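Local coordinates for protein superoxide dismutase (Leishmania major, PDB 4F2N) that probably converts superoxide into molecular oxygen and hydrogen peroxide at an iron centre, at residues E127-K132 against K166-D171. Numbering follows the deposited sequence.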
# COMPACT_ATOMS: atom_id res chain seq x y z
N GLU B 127 -0.58 -6.51 31.17
CA GLU B 127 -0.18 -5.17 31.60
C GLU B 127 1.24 -5.16 32.19
O GLU B 127 2.07 -4.34 31.78
CB GLU B 127 -1.16 -4.61 32.63
CG GLU B 127 -0.92 -3.15 32.94
CD GLU B 127 -2.01 -2.58 33.84
OE1 GLU B 127 -2.76 -3.37 34.46
OE2 GLU B 127 -2.10 -1.34 33.93
N ASN B 128 1.51 -6.07 33.13
CA ASN B 128 2.83 -6.22 33.74
C ASN B 128 3.92 -6.49 32.70
O ASN B 128 5.00 -5.90 32.76
CB ASN B 128 2.82 -7.34 34.80
CG ASN B 128 1.98 -6.99 36.03
OD1 ASN B 128 1.72 -5.82 36.32
ND2 ASN B 128 1.57 -8.02 36.76
N ALA B 129 3.62 -7.38 31.75
CA ALA B 129 4.61 -7.78 30.73
C ALA B 129 4.95 -6.62 29.80
O ALA B 129 6.11 -6.40 29.46
CB ALA B 129 4.10 -8.95 29.92
N ILE B 130 3.92 -5.88 29.39
CA ILE B 130 4.10 -4.70 28.53
C ILE B 130 4.88 -3.62 29.29
O ILE B 130 5.84 -3.03 28.75
CB ILE B 130 2.76 -4.17 27.96
CG1 ILE B 130 2.20 -5.19 26.96
CG2 ILE B 130 2.92 -2.81 27.30
CD1 ILE B 130 0.84 -4.89 26.39
N ALA B 131 4.52 -3.37 30.55
CA ALA B 131 5.25 -2.35 31.33
C ALA B 131 6.70 -2.78 31.59
O ALA B 131 7.61 -1.95 31.58
CB ALA B 131 4.54 -2.04 32.65
N LYS B 132 6.91 -4.07 31.83
CA LYS B 132 8.26 -4.56 32.09
C LYS B 132 9.18 -4.31 30.90
O LYS B 132 10.32 -3.91 31.08
CB LYS B 132 8.24 -6.04 32.50
CG LYS B 132 9.60 -6.54 32.99
CD LYS B 132 9.58 -8.00 33.44
CE LYS B 132 9.89 -8.94 32.27
NZ LYS B 132 9.98 -10.36 32.73
N LYS B 166 12.38 -14.06 25.30
CA LYS B 166 11.15 -13.67 26.02
C LYS B 166 10.84 -12.17 25.93
O LYS B 166 9.90 -11.69 26.56
CB LYS B 166 11.14 -14.15 27.49
CG LYS B 166 11.57 -15.59 27.71
CD LYS B 166 10.67 -16.58 26.99
CE LYS B 166 11.10 -18.01 27.29
NZ LYS B 166 10.40 -18.93 26.37
N GLU B 167 11.62 -11.44 25.13
CA GLU B 167 11.35 -10.02 24.94
C GLU B 167 10.06 -9.82 24.18
O GLU B 167 9.69 -10.64 23.34
CB GLU B 167 12.45 -9.35 24.12
CG GLU B 167 13.70 -9.02 24.91
CD GLU B 167 14.84 -8.77 23.96
OE1 GLU B 167 15.15 -9.68 23.17
OE2 GLU B 167 15.39 -7.66 23.96
N LEU B 168 9.41 -8.70 24.46
CA LEU B 168 8.32 -8.21 23.62
C LEU B 168 8.88 -7.15 22.68
O LEU B 168 9.68 -6.30 23.09
CB LEU B 168 7.22 -7.59 24.49
CG LEU B 168 6.25 -8.54 25.19
CD1 LEU B 168 5.48 -7.75 26.22
CD2 LEU B 168 5.32 -9.17 24.16
N LEU B 169 8.47 -7.20 21.41
CA LEU B 169 9.07 -6.34 20.40
C LEU B 169 8.00 -5.77 19.48
O LEU B 169 7.07 -6.48 19.11
CB LEU B 169 10.08 -7.14 19.53
CG LEU B 169 11.31 -7.87 20.10
CD1 LEU B 169 11.89 -8.85 19.08
CD2 LEU B 169 12.40 -6.90 20.55
N ILE B 170 8.17 -4.51 19.10
CA ILE B 170 7.40 -3.91 18.01
C ILE B 170 8.15 -4.07 16.71
O ILE B 170 9.30 -3.68 16.59
CB ILE B 170 7.11 -2.41 18.30
CG1 ILE B 170 6.37 -2.30 19.62
CG2 ILE B 170 6.31 -1.77 17.15
CD1 ILE B 170 6.17 -0.86 20.11
N ASP B 171 7.46 -4.62 15.71
CA ASP B 171 8.03 -4.88 14.40
C ASP B 171 7.03 -4.40 13.35
O ASP B 171 5.84 -4.57 13.54
CB ASP B 171 8.22 -6.39 14.27
CG ASP B 171 9.11 -6.78 13.13
OD1 ASP B 171 10.17 -6.12 12.95
OD2 ASP B 171 8.77 -7.76 12.41
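The flat group at this contact is the peptide unit joining Ala-129 to Ile-130, and methyl CD1 of Leu-168 lies over one of its faces. Leu-168 CD1 is 3.6 Å from Ala-129 O. The distance from Leu-168 CD1 to Ala-129 C is 3.8 Å, so the methyl rests on the amide instead of meeting it in its plane. Ala-129 CB and Ile-130 CG1 rise from the two ends of the peptide unit on the same side as the methyl, and they lie 4.1 Å and 4.2 Å, respectively, from Leu-168 CD1. An extended end to the leucine (CD1 anti to CA, chi2 167°) carries this branch out from the strand to the helix, while CD2 is turned away from residues 127-132. The interaction is purely van der Waals and small, burying 90 Å² in total, although all three residues are buried.

Tyr-225 of helix 218-229 touches both Ala-129 and Leu-168, and Phe-134 packs on the leucine and on Ile-170. The backbone adds a polar tie, since Leu-168 N donates a hydrogen bond to Gln-133 OE1 from the same helix as Ala-129.

Leu-168 thus helps to join helix 124-134 to strand 168-174, together with Ile-170. This strand is an outermost one of the three-stranded antiparallel sheet within the chain. Helices packed against such a sheet characterise the C-terminal alpha/beta domain of iron/manganese superoxide dismutases; here the sheet's other outermost strand, 185-191, ends at the iron ligand Asp-191.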